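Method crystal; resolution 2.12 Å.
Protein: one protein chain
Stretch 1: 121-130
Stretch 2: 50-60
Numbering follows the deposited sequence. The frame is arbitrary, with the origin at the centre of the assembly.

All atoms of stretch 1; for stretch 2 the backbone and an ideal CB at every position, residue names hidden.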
ATOM      1  N   SER A 121       0.365   0.521  19.621  1.00 57.01           N
ATOM      2  CA  SER A 121       0.189  -0.704  20.383  1.00 55.73           C
ATOM      3  C   SER A 121       0.362  -1.919  19.476  1.00 54.72           C
ATOM      4  O   SER A 121       0.962  -2.918  19.871  1.00 54.14           O
ATOM      5  CB  SER A 121      -1.187  -0.723  21.049  1.00 58.73           C
ATOM      6  OG  SER A 121      -1.336   0.371  21.937  1.00 64.94           O
ATOM      7  N   TYR A 122      -0.163  -1.820  18.257  1.00 42.60           N
ATOM      8  CA  TYR A 122      -0.024  -2.887  17.270  1.00 45.51           C
ATOM      9  C   TYR A 122       1.436  -3.124  16.893  1.00 44.98           C
ATOM     10  O   TYR A 122       1.903  -4.262  16.874  1.00 43.73           O
ATOM     11  CB  TYR A 122      -0.837  -2.567  16.014  1.00 42.50           C
ATOM     12  CG  TYR A 122      -2.330  -2.657  16.215  1.00 46.95           C
ATOM     13  CD1 TYR A 122      -2.868  -3.462  17.211  1.00 51.02           C
ATOM     14  CD2 TYR A 122      -3.205  -1.945  15.404  1.00 44.94           C
ATOM     15  CE1 TYR A 122      -4.234  -3.552  17.398  1.00 53.73           C
ATOM     16  CE2 TYR A 122      -4.575  -2.028  15.585  1.00 49.19           C
ATOM     17  CZ  TYR A 122      -5.082  -2.834  16.584  1.00 54.16           C
ATOM     18  OH  TYR A 122      -6.442  -2.926  16.772  1.00 57.64           O
ATOM     19  N   THR A 123       2.148  -2.041  16.589  1.00 47.81           N
ATOM     20  CA  THR A 123       3.561  -2.110  16.223  1.00 49.30           C
ATOM     21  C   THR A 123       4.410  -2.707  17.347  1.00 53.35           C
ATOM     22  O   THR A 123       5.335  -3.483  17.094  1.00 50.45           O
ATOM     23  CB  THR A 123       4.108  -0.714  15.862  1.00 54.21           C
ATOM     24  OG1 THR A 123       3.350  -0.170  14.775  1.00 56.54           O
ATOM     25  CG2 THR A 123       5.576  -0.789  15.466  1.00 55.14           C
ATOM     26  N   ASP A 124       4.087  -2.339  18.584  1.00 56.19           N
ATOM     27  CA  ASP A 124       4.810  -2.835  19.752  1.00 60.73           C
ATOM     28  C   ASP A 124       4.698  -4.349  19.882  1.00 55.73           C
ATOM     29  O   ASP A 124       5.682  -5.028  20.164  1.00 54.74           O
ATOM     30  CB  ASP A 124       4.296  -2.162  21.027  1.00 71.53           C
ATOM     31  CG  ASP A 124       4.713  -0.706  21.129  1.00 80.47           C
ATOM     32  OD1 ASP A 124       5.368  -0.206  20.189  1.00 79.29           O
ATOM     33  OD2 ASP A 124       4.382  -0.060  22.147  1.00 87.36           O
ATOM     34  N   ARG A 125       3.496  -4.874  19.669  1.00 53.91           N
ATOM     35  CA  ARG A 125       3.265  -6.310  19.773  1.00 55.77           C
ATOM     36  C   ARG A 125       3.968  -7.074  18.661  1.00 51.43           C
ATOM     37  O   ARG A 125       4.479  -8.171  18.883  1.00 52.22           O
ATOM     38  CB  ARG A 125       1.771  -6.617  19.747  1.00 56.89           C
ATOM     39  CG  ARG A 125       1.006  -6.054  20.923  1.00 68.47           C
ATOM     40  CD  ARG A 125      -0.464  -6.351  20.768  1.00 76.08           C
ATOM     41  NE  ARG A 125      -0.722  -7.787  20.812  1.00 84.27           N
ATOM     42  CZ  ARG A 125      -1.896  -8.342  20.535  1.00 89.70           C
ATOM     43  NH1 ARG A 125      -2.913  -7.579  20.171  1.00 92.26           N
ATOM     44  NH2 ARG A 125      -2.050  -9.656  20.603  1.00 90.44           N
ATOM     45  N   MET A 126       3.984  -6.495  17.464  1.00 45.69           N
ATOM     46  CA  MET A 126       4.701  -7.092  16.343  1.00 46.60           C
ATOM     47  C   MET A 126       6.195  -7.106  16.636  1.00 46.62           C
ATOM     48  O   MET A 126       6.894  -8.064  16.312  1.00 48.89           O
ATOM     49  CB  MET A 126       4.415  -6.331  15.046  1.00 46.28           C
ATOM     50  CG  MET A 126       2.949  -6.315  14.654  1.00 45.59           C
ATOM     51  SD  MET A 126       2.582  -5.155  13.319  1.00 45.98           S
ATOM     52  CE  MET A 126       0.800  -5.064  13.455  1.00 45.73           C
ATOM     53  N   SER A 127       6.673  -6.035  17.260  1.00 39.63           N
ATOM     54  CA  SER A 127       8.076  -5.925  17.627  1.00 45.95           C
ATOM     55  C   SER A 127       8.439  -6.977  18.673  1.00 50.72           C
ATOM     56  O   SER A 127       9.511  -7.580  18.615  1.00 46.14           O
ATOM     57  CB  SER A 127       8.382  -4.521  18.151  1.00 51.85           C
ATOM     58  OG  SER A 127       9.748  -4.395  18.499  1.00 58.46           O
ATOM     59  N   LYS A 128       7.531  -7.196  19.619  1.00 54.54           N
ATOM     60  CA  LYS A 128       7.736  -8.181  20.677  1.00 56.98           C
ATOM     61  C   LYS A 128       7.813  -9.598  20.116  1.00 53.81           C
ATOM     62  O   LYS A 128       8.652 -10.393  20.538  1.00 59.34           O
ATOM     63  CB  LYS A 128       6.617  -8.089  21.716  1.00 62.91           C
ATOM     64  CG  LYS A 128       6.853  -7.035  22.788  1.00 73.43           C
ATOM     65  CD  LYS A 128       5.559  -6.673  23.498  1.00 79.52           C
ATOM     66  CE  LYS A 128       5.458  -5.173  23.723  1.00 83.85           C
ATOM     67  NZ  LYS A 128       4.062  -4.677  23.553  1.00 83.10           N
ATOM     68  N   PHE A 129       6.940  -9.913  19.165  1.00 44.74           N
ATOM     69  CA  PHE A 129       6.958 -11.229  18.533  1.00 51.73           C
ATOM     70  C   PHE A 129       8.197 -11.406  17.662  1.00 53.31           C
ATOM     71  O   PHE A 129       8.751 -12.503  17.577  1.00 57.44           O
ATOM     72  CB  PHE A 129       5.700 -11.454  17.693  1.00 47.42           C
ATOM     73  CG  PHE A 129       5.660 -12.798  17.016  1.00 47.70           C
ATOM     74  CD1 PHE A 129       5.324 -13.938  17.731  1.00 49.57           C
ATOM     75  CD2 PHE A 129       5.957 -12.920  15.667  1.00 40.19           C
ATOM     76  CE1 PHE A 129       5.286 -15.177  17.113  1.00 45.01           C
ATOM     77  CE2 PHE A 129       5.923 -14.158  15.043  1.00 40.58           C
ATOM     78  CZ  PHE A 129       5.586 -15.286  15.767  1.00 44.27           C
ATOM     79  N   ASN A 130       8.627 -10.324  17.019  1.00 49.07           N
ATOM     80  CA  ASN A 130       9.824 -10.353  16.185  1.00 47.24           C
ATOM     81  C   ASN A 130      11.066 -10.714  16.992  1.00 52.67           C
ATOM     82  O   ASN A 130      11.926 -11.456  16.519  1.00 55.11           O
ATOM     83  CB  ASN A 130      10.029  -9.007  15.489  1.00 47.16           C
ATOM     84  CG  ASN A 130      11.201  -9.024  14.525  1.00 46.08           C
ATOM     85  OD1 ASN A 130      11.161  -9.702  13.497  1.00 49.09           O
ATOM     86  ND2 ASN A 130      12.247  -8.273  14.847  1.00 40.51           N
ATOM     87  N   UNK A  50       3.646 -22.713  16.728  1.00 62.13           N
ATOM     88  CA  UNK A  50       2.986 -22.605  18.021  1.00 66.71           C
ATOM     89  C   UNK A  50       2.960 -21.159  18.507  1.00 64.21           C
ATOM     90  O   UNK A  50       1.935 -20.674  18.988  1.00 69.84           O
ATOM     91  CB  UNK A  50       3.686 -23.495  19.050  1.00 66.71           C
ATOM     92  N   UNK A  51       4.091 -20.474  18.375  1.00 57.18           N
ATOM     93  CA  UNK A  51       4.201 -19.081  18.794  1.00 56.17           C
ATOM     94  C   UNK A  51       3.393 -18.160  17.879  1.00 53.80           C
ATOM     95  O   UNK A  51       2.806 -17.178  18.335  1.00 54.14           O
ATOM     96  CB  UNK A  51       5.669 -18.649  18.812  1.00 56.17           C
ATOM     97  N   UNK A  52       3.370 -18.487  16.590  1.00 52.11           N
ATOM     98  CA  UNK A  52       2.593 -17.737  15.606  1.00 54.74           C
ATOM     99  C   UNK A  52       1.105 -17.773  15.942  1.00 58.04           C
ATOM    100  O   UNK A  52       0.418 -16.753  15.869  1.00 55.74           O
ATOM    101  CB  UNK A  52       2.830 -18.296  14.201  1.00 54.74           C
ATOM    102  N   UNK A  53       0.616 -18.954  16.305  1.00 59.58           N
ATOM    103  CA  UNK A  53      -0.796 -19.138  16.612  1.00 66.10           C
ATOM    104  C   UNK A  53      -1.200 -18.398  17.887  1.00 65.82           C
ATOM    105  O   UNK A  53      -2.313 -17.884  17.993  1.00 65.41           O
ATOM    106  CB  UNK A  53      -1.112 -20.629  16.750  1.00 66.10           C
ATOM    107  N   UNK A  54      -0.287 -18.337  18.850  1.00 66.94           N
ATOM    108  CA  UNK A  54      -0.579 -17.694  20.127  1.00 71.94           C
ATOM    109  C   UNK A  54      -0.518 -16.169  20.043  1.00 68.90           C
ATOM    110  O   UNK A  54      -1.270 -15.474  20.728  1.00 71.16           O
ATOM    111  CB  UNK A  54       0.400 -18.190  21.193  1.00 71.94           C
ATOM    112  N   UNK A  55       0.371 -15.648  19.202  1.00 64.31           N
ATOM    113  CA  UNK A  55       0.625 -14.209  19.164  1.00 62.22           C
ATOM    114  C   UNK A  55       0.081 -13.516  17.916  1.00 60.86           C
ATOM    115  O   UNK A  55      -0.673 -12.547  18.011  1.00 59.54           O
ATOM    116  CB  UNK A  55       2.131 -13.957  19.261  1.00 62.22           C
ATOM    117  N   UNK A  56       0.474 -14.009  16.747  1.00 60.42           N
ATOM    118  CA  UNK A  56       0.155 -13.334  15.494  1.00 54.01           C
ATOM    119  C   UNK A  56      -1.331 -13.408  15.138  1.00 57.42           C
ATOM    120  O   UNK A  56      -1.931 -12.402  14.757  1.00 54.47           O
ATOM    121  CB  UNK A  56       0.984 -13.939  14.359  1.00 54.01           C
ATOM    122  N   UNK A  57      -1.922 -14.593  15.264  1.00 56.51           N
ATOM    123  CA  UNK A  57      -3.328 -14.777  14.900  1.00 57.72           C
ATOM    124  C   UNK A  57      -4.317 -13.952  15.736  1.00 57.51           C
ATOM    125  O   UNK A  57      -5.239 -13.359  15.172  1.00 57.10           O
ATOM    126  CB  UNK A  57      -3.686 -16.259  15.026  1.00 57.72           C
ATOM    127  N   UNK A  58      -4.145 -13.905  17.074  1.00 57.35           N
ATOM    128  CA  UNK A  58      -5.046 -13.016  17.818  1.00 58.79           C
ATOM    129  C   UNK A  58      -4.818 -11.543  17.485  1.00 58.94           C
ATOM    130  O   UNK A  58      -5.766 -10.756  17.502  1.00 60.66           O
ATOM    131  CB  UNK A  58      -4.869 -13.233  19.322  1.00 58.79           C
ATOM    132  N   UNK A  59      -3.573 -11.179  17.189  1.00 57.32           N
ATOM    133  CA  UNK A  59      -3.246  -9.807  16.817  1.00 54.58           C
ATOM    134  C   UNK A  59      -3.923  -9.422  15.506  1.00 49.12           C
ATOM    135  O   UNK A  59      -4.506  -8.343  15.396  1.00 54.63           O
ATOM    136  CB  UNK A  59      -1.730  -9.633  16.700  1.00 54.58           C
ATOM    137  N   UNK A  60      -3.842 -10.309  14.518  1.00 41.52           N
ATOM    138  CA  UNK A  60      -4.477 -10.077  13.224  1.00 40.07           C
ATOM    139  C   UNK A  60      -5.989  -9.934  13.376  1.00 44.99           C
ATOM    140  O   UNK A  60      -6.616  -9.104  12.715  1.00 45.00           O
ATOM    141  CB  UNK A  60      -4.149 -11.217  12.257  1.00 40.07           C
TER

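The two helices run antiparallel, their axes 10.3 Å apart at closest approach and 171° between their directions, so successive turns of 50-60 meet Phe129 first and Tyr122 last.

Position 50 has nothing of stretch 1 within 5.5 Å of its ideal CB, and almost any helix-compatible residue would serve; it is Glu50. At 51 CA-to-CB points toward stretch 1, and the ideal CB already lies 3.9 Å from CE1 of Phe129. A small residue fits readily here. Ala51 fills it with its methyl group, while its backbone O comes within 3.4 Å of Phe129 CE1. Position 52 points sideways, its CB 4.4 Å from Phe129 CZ, so a long or aromatic side chain could leave along the flank of the ring. The residue is Tyr52, with chi1 t; CB is its side-chain atom nearest to Phe129.

Position 53 points away and 54 sideways, both without a neighbour in stretch 1; polar residues suit them, and they are Asn53 and Gln54.

Position 55 points toward stretch 1 with its CB 3.5 Å from Phe129 CD1, where the backbones are close: the CA atoms of 55 and Phe129 are 7.0 Å apart. Alanine, serine or another small residue would suit. Ser55 packs its CB against the ring and forms no hydrogen bond to stretch 1.

At 56 the bond points sideways and CB is 5.0 Å from Phe129 CE2, leaving room for an aliphatic branch to reach the ring. Val56, with chi1 t, lays CG2 over one face, 3.6 Å from the centroid of the Phe129 ring and 16° off its normal, a CH-pi contact. Phe129 is thus a knob among Ala51, Tyr52, Ser55 and Val56.

Position 57 is out of reach and tolerant; Asn57 makes a weak hydrogen bond from ND2 to Asn53 OD1 (3.5 Å). At 58 the backbone N has no bond to the preceding turn and the helix kinks, with phi at -66°. Proline is compatible with both features, though they do not demand it; Pro58 is found, with its CB 4.7 Å from Arg125 NH2.

Position 59 points toward Tyr122, Arg125 and Met126, which together offer a largely apolar surface with a guanidinium beside it. Leucine, isoleucine or methionine would suit. Leu59 places CD1 3.8 Å from Tyr122 CD1 and over one face of the guanidinium, 3.3 Å from Arg125 NH1, while CD2 meets Met126 CG at 3.6 Å. Position 60 points away and is unconstrained by stretch 1; it is Met60.

Stretch 2 (50-60) EAYNQSVNPLM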
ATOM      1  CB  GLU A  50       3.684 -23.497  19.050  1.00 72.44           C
ATOM      2  CG  GLU A  50       3.021 -23.517  20.416  1.00 80.24           C
ATOM      3  CD  GLU A  50       3.742 -24.420  21.398  1.00 89.67           C
ATOM      4  OE1 GLU A  50       4.942 -24.184  21.655  1.00 91.24           O
ATOM      5  OE2 GLU A  50       3.111 -25.368  21.914  1.00 93.17           O
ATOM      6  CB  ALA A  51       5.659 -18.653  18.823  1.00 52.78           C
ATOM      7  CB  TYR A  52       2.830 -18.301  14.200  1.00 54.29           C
ATOM      8  CG  TYR A  52       2.213 -17.493  13.076  1.00 54.92           C
ATOM      9  CD1 TYR A  52       0.887 -17.684  12.699  1.00 53.42           C
ATOM     10  CD2 TYR A  52       2.963 -16.552  12.379  1.00 54.12           C
ATOM     11  CE1 TYR A  52       0.323 -16.954  11.670  1.00 55.81           C
ATOM     12  CE2 TYR A  52       2.407 -15.816  11.344  1.00 53.06           C
ATOM     13  CZ  TYR A  52       1.087 -16.022  10.995  1.00 56.82           C
ATOM     14  OH  TYR A  52       0.528 -15.293   9.970  1.00 55.50           O
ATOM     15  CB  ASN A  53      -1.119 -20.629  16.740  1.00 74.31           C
ATOM     16  CG  ASN A  53      -2.592 -20.933  16.527  1.00 83.51           C
ATOM     17  OD1 ASN A  53      -3.464 -20.144  16.889  1.00 85.67           O
ATOM     18  ND2 ASN A  53      -2.874 -22.086  15.932  1.00 87.26           N
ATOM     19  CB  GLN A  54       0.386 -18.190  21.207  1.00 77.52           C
ATOM     20  CG  GLN A  54       0.097 -17.624  22.590  1.00 86.81           C
ATOM     21  CD  GLN A  54       1.063 -18.120  23.646  1.00 95.66           C
ATOM     22  OE1 GLN A  54       2.275 -17.923  23.539  1.00 94.61           O
ATOM     23  NE2 GLN A  54       0.531 -18.764  24.680  1.00102.20           N
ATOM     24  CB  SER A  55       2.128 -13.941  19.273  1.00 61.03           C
ATOM     25  OG  SER A  55       2.646 -14.414  20.503  1.00 64.60           O
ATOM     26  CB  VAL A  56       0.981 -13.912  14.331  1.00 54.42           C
ATOM     27  CG1 VAL A  56       0.623 -13.220  13.025  1.00 53.86           C
ATOM     28  CG2 VAL A  56       2.465 -13.762  14.618  1.00 51.43           C
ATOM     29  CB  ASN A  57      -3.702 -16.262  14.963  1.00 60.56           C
ATOM     30  CG  ASN A  57      -3.182 -17.045  13.773  1.00 60.81           C
ATOM     31  OD1 ASN A  57      -3.049 -16.507  12.673  1.00 61.23           O
ATOM     32  ND2 ASN A  57      -2.884 -18.321  13.987  1.00 62.17           N
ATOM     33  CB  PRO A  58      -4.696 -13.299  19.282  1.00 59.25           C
ATOM     34  CG  PRO A  58      -4.085 -14.653  19.273  1.00 62.03           C
ATOM     35  CD  PRO A  58      -3.326 -14.724  17.986  1.00 58.81           C
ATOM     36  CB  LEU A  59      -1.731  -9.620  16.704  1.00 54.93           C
ATOM     37  CG  LEU A  59      -1.261  -8.249  16.206  1.00 54.97           C
ATOM     38  CD1 LEU A  59      -1.740  -7.137  17.127  1.00 58.01           C
ATOM     39  CD2 LEU A  59       0.250  -8.214  16.066  1.00 54.53           C
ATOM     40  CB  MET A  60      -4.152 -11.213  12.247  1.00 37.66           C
ATOM     41  CG  MET A  60      -4.833 -11.070  10.895  1.00 40.11           C
ATOM     42  SD  MET A  60      -4.296  -9.586  10.007  1.00 48.15           S
ATOM     43  CE  MET A  60      -2.781 -10.155   9.238  1.00 40.11           C
TER
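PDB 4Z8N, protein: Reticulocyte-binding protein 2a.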